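PDB 6FV4: N-acetylglucosamine-6-phosphate deacetylase from Mycobacterium smegmatis, which probably catalyses the metal-dependent removal of the acetyl group from N-acetylglucosamine-6-phosphate. Local coordinates for residues D70-G75 with I281-A286; G79-A84 with L104-V109; G203-T208 with P238-A243. The protein carries 1 engineered substitution. All blocks are in the same frame, centred on the assembly; numbering follows the deposited sequence.

Contacts 1 and 2 adjoin near the zinc side of an amidohydrolase barrel, while contact 3 lies apart, farther from the centre of the chain. Contact 1 lies deepest and is the most polar: hydrogen bonds tie strand 63-76 to the loop after strand 278-281, and two histidines of the strand bind zinc. Contact 2 shares its neighbourhood: strand 104-109 pairs with strand 63-76, and Leu-73 O and Ser-107 N, 2.8 Å apart, probably join the two contacts. Its own chemistry is apolar, a ring against a methyl group. Contact 3, about 22 Å from contact 1 between centres, is also buried, bringing a proline against a loop whose other end carries a cadmium ligand.

Contact 1 (D70-G75 with I281-A286); sequences DTHLHG and ITAAMA. Engineered in segment 281-286: Ala-283 (natural residue Asp). With ZN (zinc ion), chain H.
Asp-70 and Thr-282 meet at about a right angle, and their side chains begin a polar seam between strand 63-76 and the loop after strand 278-281. The Thr-282 hydroxyl donates from OG1 to the syn lone pair of Asp-70 OD1 at 2.6 Å, while the backbone N of Thr-282 reaches OD2 only weakly. Thr-282 OG1 lies between its own backbone N and carbonyl carbon (chi1 63°), where it also accepts from Ala-284 N at 3.0 Å, closing an ST turn. The one hydroxyl thus donates to the carboxylate and accepts from its own loop.

Backbone bonds continue the seam. Ala-283 N donates to His-72 O, and Ala-284 O receives two N-H groups: His-74 N at 2.7 Å, in the carbonyl plane, and Gly-75 N at 3.0 Å, from above that plane. This double grip holds the backbone at His-74, one of the two zinc-binding histidines.

Zinc is held by NE2 of His-72 and NE2 of His-74, each at 2.1 Å, with Glu-138 as a further ligand. His-72 ND1 hydrogen-bonds to Glu-253, a second-shell carboxylate that helps set the ring's rotation. Ala-283 is an engineered replacement for the natural aspartate, a predicted proton donor/acceptor. The position is a zinc site in another structure of the protein, but Ala-283 does not bind the metal here; the CB of Ala-283 lies 4.2 Å from His-72 CD2.

Ile-281 supplies the main apolar packing: its CD1 comes obliquely to the His-72 ring, 3.6 Å from ND1, and its CG2 branch touches Thr-71 OG1. Leu-73 CB meets Ala-284 CB.

Within the amidohydrolase barrel, strand 104-109 flanks the 70-75 segment, Ile-281 leans on strand 251-255, and His-96 of helix 86-98 packs against both Leu-73 and Ala-284.

Contact 2 (G79-A84 with L104-V109); sequences GNFSAA and LVASLV
Phe-81 and Ala-106 bring the two backbones to 6.3 Å between CA atoms, narrowing to 5.6 Å between those of Ser-82 and Leu-108. The first segment leaves the short strand 79-80 in a 3-10 turn, bonded internally from Ala-83 N to Asn-80 O and from Ala-84 N to Phe-81 O. This turn packs on strand 104-109, one of the parallel strands of the amidohydrolase barrel and paired with strand 63-76, and side chains rather than backbone bonds make the join.

The central interaction is CH-pi. Ala-106 CB sits over one face of the Phe-81 ring, 3.6 Å from its centroid and 19° off the ring normal, displaced toward CG and CD2. Phe-81 places CG opposite its carbonyl carbon (chi1 -68°), sending the ring across the strand so that it meets the methyl broadside. A second, smaller contact comes from Leu-108, whose CD2 branch reaches back to Ser-82 CA at 3.6 Å. Together these two touches make a small, largely apolar join on the side of the strand away from Ser-107, which touches the zinc ligands His-72 and His-74 and whose OG bonds to His-136 ND1.

Strand 63-76 borders the join through Leu-73, which packs on Phe-81; helix 86-98 adds Thr-89 and Ala-92 against the same aromatic residue, and helix 113-129 covers Ala-106 and Leu-108 with Leu-123.

Contact 3 (G203-T208 with P238-A243); sequences GHTEAT and PGPAVA. With CD (cadmium ion), chain J.
Pro-240, in the first turn of helix 240-246, packs against the loop after strand 199-202 in the amidohydrolase barrel. It buries the most surface here, with Thr-208 and Ala-207 next. The proline ring presents CG and CD to the loop backbone: CG is 3.2 Å from Ala-207 O and CD is 3.5 Å from the same oxygen. Ala-207 O is buried by the contact and has no hydrogen-bond partner in the model, so the ring's CH groups are what lie against it here.

Thr-208 contributes through its backbone, its carbonyl carbon lying 4.3 Å from Gly-239 CA, while its CB is directed away from the 238-243 segment. Thr-208 and Gly-239 are the N-cap residues of helices 209-217 and 240-246, so the contact brings two helix starts together; only the threonine caps a backbone N with its side chain. Thr-212 of helix 209-217 touches both Ala-207 and Pro-240. Pro-238 and Val-242 pack on Ala-262 and Ala-264 of the second subunit.

At the other end of the loop, His-204 binds the cadmium ion through NE2, alongside Glu-138, His-150, His-225 and a water. Between metal ligand and proline contact, Thr-205 OG1 hydrogen-bonds to Glu-182 and also accepts from Ala-207 N at 2.9 Å with an N-H...O angle of 147°, forming an ST turn.

Contact 1 (D70-G75 with I281-A286)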
loop_
_atom_site.group_PDB
_atom_site.type_symbol
_atom_site.label_atom_id
_atom_site.label_comp_id
_atom_site.label_asym_id
_atom_site.label_seq_id
_atom_site.Cartn_x
_atom_site.Cartn_y
_atom_site.Cartn_z
ATOM N N ASP B 70 -13.510 -18.839 -8.048
ATOM C CA ASP B 70 -13.958 -18.233 -6.793
ATOM C C ASP B 70 -13.544 -19.130 -5.638
ATOM O O ASP B 70 -14.087 -20.230 -5.468
ATOM C CB ASP B 70 -15.468 -18.014 -6.809
ATOM C CG ASP B 70 -15.937 -17.079 -5.704
ATOM O OD1 ASP B 70 -17.159 -16.784 -5.667
ATOM O OD2 ASP B 70 -15.098 -16.638 -4.878
ATOM N N THR B 71 -12.577 -18.674 -4.847
ATOM C CA THR B 71 -11.983 -19.507 -3.813
ATOM C C THR B 71 -12.546 -19.239 -2.424
ATOM O O THR B 71 -12.011 -19.755 -1.439
ATOM C CB THR B 71 -10.463 -19.337 -3.791
ATOM O OG1 THR B 71 -10.129 -17.951 -3.615
ATOM C CG2 THR B 71 -9.859 -19.837 -5.103
ATOM N N HIS B 72 -13.620 -18.470 -2.311
ATOM C CA HIS B 72 -14.161 -18.168 -0.987
ATOM C C HIS B 72 -15.596 -17.693 -1.208
ATOM O O HIS B 72 -15.814 -16.539 -1.579
ATOM C CB HIS B 72 -13.302 -17.123 -0.280
ATOM C CG HIS B 72 -13.820 -16.684 1.062
ATOM N ND1 HIS B 72 -13.035 -16.012 1.970
ATOM C CD2 HIS B 72 -15.041 -16.798 1.637
ATOM C CE1 HIS B 72 -13.747 -15.737 3.051
ATOM N NE2 HIS B 72 -14.968 -16.211 2.875
ATOM N N LEU B 73 -16.553 -18.591 -0.992
ATOM C CA LEU B 73 -17.962 -18.243 -1.090
ATOM C C LEU B 73 -18.769 -19.238 -0.275
ATOM O O LEU B 73 -18.343 -20.376 -0.049
ATOM C CB LEU B 73 -18.466 -18.219 -2.532
ATOM C CG LEU B 73 -18.521 -19.539 -3.282
ATOM C CD1 LEU B 73 -19.542 -19.426 -4.414
ATOM C CD2 LEU B 73 -17.148 -19.875 -3.825
ATOM N N HIS B 74 -19.954 -18.790 0.147
ATOM C CA HIS B 74 -20.787 -19.544 1.078
ATOM C C HIS B 74 -22.041 -20.107 0.448
ATOM O O HIS B 74 -22.615 -21.057 0.991
ATOM C CB HIS B 74 -21.170 -18.651 2.272
ATOM C CG HIS B 74 -19.988 -18.223 3.072
ATOM N ND1 HIS B 74 -19.443 -19.004 4.068
ATOM C CD2 HIS B 74 -19.203 -17.121 2.985
ATOM C CE1 HIS B 74 -18.388 -18.393 4.579
ATOM N NE2 HIS B 74 -18.227 -17.246 3.942
ATOM N N GLY B 75 -22.464 -19.568 -0.687
ATOM C CA GLY B 75 -23.615 -20.128 -1.361
ATOM C C GLY B 75 -24.110 -19.197 -2.437
ATOM O O GLY B 75 -23.359 -18.361 -2.950
ATOM N N ILE B 281 -12.526 -12.429 -4.807
ATOM C CA ILE B 281 -13.456 -13.411 -4.266
ATOM C C ILE B 281 -14.803 -12.716 -4.123
ATOM O O ILE B 281 -14.908 -11.485 -4.168
ATOM C CB ILE B 281 -13.012 -13.994 -2.900
ATOM C CG1 ILE B 281 -12.954 -12.874 -1.859
ATOM C CG2 ILE B 281 -11.664 -14.732 -3.003
ATOM C CD1 ILE B 281 -13.097 -13.324 -0.425
ATOM N N THR B 282 -15.843 -13.517 -3.960
ATOM C CA THR B 282 -17.166 -12.960 -3.707
ATOM C C THR B 282 -17.545 -12.968 -2.238
ATOM O O THR B 282 -18.258 -12.061 -1.790
ATOM C CB THR B 282 -18.242 -13.729 -4.491
ATOM O OG1 THR B 282 -18.306 -15.110 -4.046
ATOM C CG2 THR B 282 -17.961 -13.659 -5.996
ATOM N N ALA B 283 -17.109 -13.995 -1.495
ATOM C CA ALA B 283 -17.688 -14.330 -0.198
ATOM C C ALA B 283 -19.212 -14.385 -0.288
ATOM O O ALA B 283 -19.913 -14.034 0.654
ATOM C CB ALA B 283 -17.227 -13.345 0.885
ATOM N N ALA B 284 -19.726 -14.829 -1.431
ATOM C CA ALA B 284 -21.156 -14.749 -1.704
ATOM C C ALA B 284 -21.969 -15.568 -0.710
ATOM O O ALA B 284 -21.620 -16.708 -0.390
ATOM C CB ALA B 284 -21.450 -15.249 -3.113
ATOM N N MET B 285 -23.064 -14.984 -0.219
ATOM C CA MET B 285 -23.948 -15.743 0.654
ATOM C C MET B 285 -25.153 -16.245 -0.134
ATOM O O MET B 285 -25.317 -15.964 -1.325
ATOM C CB MET B 285 -24.369 -14.930 1.887
ATOM C CG MET B 285 -24.977 -13.572 1.629
ATOM S SD MET B 285 -26.752 -13.567 1.348
ATOM C CE MET B 285 -27.361 -14.478 2.768
ATOM N N ALA B 286 -25.979 -17.062 0.540
ATOM C CA ALA B 286 -26.993 -17.845 -0.154
ATOM C C ALA B 286 -28.014 -17.008 -0.906
ATOM O O ALA B 286 -28.633 -17.527 -1.839
ATOM C CB ALA B 286 -27.712 -18.779 0.832
HETATM ZN ZN ZN H . -16.595 -15.972 4.214
#

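Contact 2 (G79-A84 with L104-V109)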
loop_
_atom_site.group_PDB
_atom_site.type_symbol
_atom_site.label_atom_id
_atom_site.label_comp_id
_atom_site.label_asym_id
_atom_site.label_seq_id
_atom_site.Cartn_x
_atom_site.Cartn_y
_atom_site.Cartn_z
ATOM N N GLY B 79 -29.070 -21.504 -1.979
ATOM C CA GLY B 79 -28.392 -22.623 -1.346
ATOM C C GLY B 79 -27.223 -22.187 -0.477
ATOM O O GLY B 79 -26.442 -21.322 -0.858
ATOM N N ASN B 80 -27.117 -22.799 0.692
ATOM C CA ASN B 80 -25.970 -22.641 1.585
ATOM C C ASN B 80 -25.094 -23.883 1.502
ATOM O O ASN B 80 -25.593 -25.003 1.676
ATOM C CB ASN B 80 -26.434 -22.445 3.031
ATOM C CG ASN B 80 -26.573 -20.987 3.415
ATOM O OD1 ASN B 80 -25.590 -20.237 3.406
ATOM N ND2 ASN B 80 -27.794 -20.575 3.768
ATOM N N PHE B 81 -23.789 -23.695 1.251
ATOM C CA PHE B 81 -22.880 -24.841 1.334
ATOM C C PHE B 81 -22.862 -25.442 2.733
ATOM O O PHE B 81 -22.738 -26.665 2.876
ATOM C CB PHE B 81 -21.460 -24.453 0.903
ATOM C CG PHE B 81 -21.339 -24.129 -0.555
ATOM C CD1 PHE B 81 -21.810 -25.001 -1.514
ATOM C CD2 PHE B 81 -20.764 -22.930 -0.965
ATOM C CE1 PHE B 81 -21.711 -24.692 -2.860
ATOM C CE2 PHE B 81 -20.648 -22.620 -2.305
ATOM C CZ PHE B 81 -21.124 -23.487 -3.258
ATOM N N SER B 82 -23.030 -24.618 3.778
ATOM C CA SER B 82 -23.077 -25.145 5.142
ATOM C C SER B 82 -24.218 -26.140 5.374
ATOM O O SER B 82 -24.188 -26.859 6.380
ATOM C CB SER B 82 -23.189 -24.000 6.147
ATOM O OG SER B 82 -24.400 -23.296 5.964
ATOM N N ALA B 83 -25.218 -26.197 4.485
ATOM C CA ALA B 83 -26.239 -27.241 4.559
ATOM C C ALA B 83 -25.673 -28.612 4.204
ATOM O O ALA B 83 -26.137 -29.635 4.732
ATOM C CB ALA B 83 -27.402 -26.904 3.623
ATOM N N ALA B 84 -24.689 -28.647 3.303
ATOM C CA ALA B 84 -24.025 -29.877 2.874
ATOM C C ALA B 84 -25.034 -30.895 2.356
ATOM O O ALA B 84 -25.010 -32.070 2.726
ATOM C CB ALA B 84 -23.171 -30.471 4.001
ATOM N N LEU B 104 -14.940 -23.526 -7.935
ATOM C CA LEU B 104 -15.483 -22.992 -6.693
ATOM C C LEU B 104 -14.852 -23.671 -5.499
ATOM O O LEU B 104 -14.762 -24.906 -5.459
ATOM C CB LEU B 104 -17.000 -23.204 -6.598
ATOM C CG LEU B 104 -17.827 -22.738 -7.788
ATOM C CD1 LEU B 104 -19.123 -23.519 -7.898
ATOM C CD2 LEU B 104 -18.105 -21.269 -7.654
ATOM N N VAL B 105 -14.485 -22.888 -4.492
ATOM C CA VAL B 105 -14.102 -23.463 -3.206
ATOM C C VAL B 105 -15.167 -23.080 -2.180
ATOM O O VAL B 105 -15.388 -21.892 -1.897
ATOM C CB VAL B 105 -12.692 -23.039 -2.783
ATOM C CG1 VAL B 105 -12.369 -23.576 -1.385
ATOM C CG2 VAL B 105 -11.698 -23.585 -3.781
ATOM N N ALA B 106 -15.868 -24.085 -1.668
ATOM C CA ALA B 106 -17.019 -23.846 -0.812
ATOM C C ALA B 106 -16.544 -23.623 0.615
ATOM O O ALA B 106 -15.764 -24.412 1.143
ATOM C CB ALA B 106 -17.998 -25.018 -0.884
ATOM N N SER B 107 -17.001 -22.540 1.228
ATOM C CA SER B 107 -16.542 -22.134 2.546
ATOM C C SER B 107 -17.567 -22.501 3.607
ATOM O O SER B 107 -18.775 -22.388 3.385
ATOM C CB SER B 107 -16.290 -20.621 2.624
ATOM O OG SER B 107 -15.474 -20.157 1.571
ATOM N N LEU B 108 -17.069 -22.868 4.782
ATOM C CA LEU B 108 -17.899 -23.141 5.938
ATOM C C LEU B 108 -17.549 -22.154 7.032
ATOM O O LEU B 108 -16.370 -21.959 7.327
ATOM C CB LEU B 108 -17.670 -24.577 6.453
ATOM C CG LEU B 108 -18.007 -25.730 5.528
ATOM C CD1 LEU B 108 -17.587 -27.042 6.184
ATOM C CD2 LEU B 108 -19.512 -25.740 5.272
ATOM N N VAL B 109 -18.564 -21.575 7.678
ATOM C CA VAL B 109 -18.312 -20.662 8.790
ATOM C C VAL B 109 -18.109 -21.450 10.078
ATOM O O VAL B 109 -18.304 -22.669 10.113
ATOM C CB VAL B 109 -19.446 -19.640 8.976
ATOM C CG1 VAL B 109 -19.612 -18.777 7.736
ATOM C CG2 VAL B 109 -20.739 -20.353 9.342
#

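Contact 3 (G203-T208 with P238-A243)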
loop_
_atom_site.group_PDB
_atom_site.type_symbol
_atom_site.label_atom_id
_atom_site.label_comp_id
_atom_site.label_asym_id
_atom_site.label_seq_id
_atom_site.Cartn_x
_atom_site.Cartn_y
_atom_site.Cartn_z
ATOM N N GLY B 203 -7.000 -14.565 8.884
ATOM C CA GLY B 203 -8.255 -13.844 8.792
ATOM C C GLY B 203 -8.939 -13.829 10.139
ATOM O O GLY B 203 -8.515 -14.506 11.082
ATOM N N HIS B 204 -9.994 -13.014 10.221
ATOM C CA HIS B 204 -10.873 -12.946 11.392
ATOM C C HIS B 204 -10.077 -12.854 12.689
ATOM O O HIS B 204 -10.230 -13.663 13.603
ATOM C CB HIS B 204 -11.819 -14.146 11.417
ATOM C CG HIS B 204 -12.974 -13.982 10.496
ATOM N ND1 HIS B 204 -14.216 -13.569 10.924
ATOM C CD2 HIS B 204 -13.062 -14.134 9.155
ATOM C CE1 HIS B 204 -15.029 -13.482 9.888
ATOM N NE2 HIS B 204 -14.352 -13.813 8.801
ATOM N N THR B 205 -9.227 -11.828 12.758
ATOM C CA THR B 205 -8.173 -11.819 13.749
ATOM C C THR B 205 -7.894 -10.399 14.221
ATOM O O THR B 205 -8.044 -9.432 13.473
ATOM C CB THR B 205 -6.901 -12.453 13.173
ATOM O OG1 THR B 205 -5.824 -12.305 14.102
ATOM C CG2 THR B 205 -6.528 -11.807 11.845
ATOM N N GLU B 206 -7.509 -10.309 15.492
ATOM C CA GLU B 206 -6.982 -9.116 16.127
ATOM C C GLU B 206 -5.466 -9.197 16.299
ATOM O O GLU B 206 -4.908 -8.502 17.153
ATOM C CB GLU B 206 -7.670 -8.906 17.483
ATOM C CG GLU B 206 -9.199 -8.804 17.404
ATOM C CD GLU B 206 -9.661 -7.594 16.601
ATOM O OE1 GLU B 206 -8.963 -6.549 16.629
ATOM O OE2 GLU B 206 -10.721 -7.680 15.937
ATOM N N ALA B 207 -4.796 -10.041 15.505
ATOM C CA ALA B 207 -3.360 -10.233 15.635
ATOM C C ALA B 207 -2.602 -8.953 15.314
ATOM O O ALA B 207 -3.027 -8.137 14.496
ATOM C CB ALA B 207 -2.875 -11.335 14.698
ATOM N N THR B 208 -1.450 -8.797 15.948
ATOM C CA THR B 208 -0.586 -7.684 15.619
ATOM C C THR B 208 0.202 -7.999 14.346
ATOM O O THR B 208 0.170 -9.119 13.811
ATOM C CB THR B 208 0.353 -7.375 16.783
ATOM O OG1 THR B 208 1.282 -8.453 16.944
ATOM C CG2 THR B 208 -0.440 -7.193 18.089
ATOM N N PRO B 238 0.944 -1.665 12.699
ATOM C CA PRO B 238 0.387 -1.831 11.346
ATOM C C PRO B 238 -0.698 -2.899 11.230
ATOM O O PRO B 238 -1.530 -2.836 10.313
ATOM C CB PRO B 238 1.619 -2.216 10.503
ATOM C CG PRO B 238 2.801 -1.837 11.302
ATOM C CD PRO B 238 2.386 -1.986 12.744
ATOM N N GLY B 239 -0.712 -3.895 12.103
ATOM C CA GLY B 239 -1.739 -4.907 12.031
ATOM C C GLY B 239 -1.482 -5.900 10.916
ATOM O O GLY B 239 -0.475 -5.825 10.200
ATOM N N PRO B 240 -2.409 -6.847 10.733
ATOM C CA PRO B 240 -2.121 -7.975 9.840
ATOM C C PRO B 240 -2.099 -7.605 8.370
ATOM O O PRO B 240 -1.330 -8.213 7.622
ATOM C CB PRO B 240 -3.251 -8.976 10.154
ATOM C CG PRO B 240 -3.961 -8.424 11.398
ATOM C CD PRO B 240 -3.755 -6.943 11.322
ATOM N N ALA B 241 -2.909 -6.633 7.931
ATOM C CA ALA B 241 -2.969 -6.298 6.509
ATOM C C ALA B 241 -1.597 -5.944 5.950
ATOM O O ALA B 241 -1.303 -6.253 4.783
ATOM C CB ALA B 241 -3.941 -5.136 6.267
ATOM N N VAL B 242 -0.740 -5.328 6.766
ATOM C CA VAL B 242 0.556 -4.880 6.262
ATOM C C VAL B 242 1.545 -6.035 6.211
ATOM O O VAL B 242 2.284 -6.181 5.226
ATOM C CB VAL B 242 1.076 -3.692 7.098
ATOM C CG1 VAL B 242 2.544 -3.390 6.781
ATOM C CG2 VAL B 242 0.214 -2.459 6.814
ATOM N N ALA B 243 1.556 -6.891 7.249
ATOM C CA ALA B 243 2.333 -8.130 7.187
ATOM C C ALA B 243 1.937 -8.960 5.977
ATOM O O ALA B 243 2.801 -9.511 5.281
ATOM C CB ALA B 243 2.156 -8.945 8.477
HETATM CD CD CD J . -15.634 -13.744 6.853
HETATM O O HOH W 1 -16.901 -11.534 7.336
#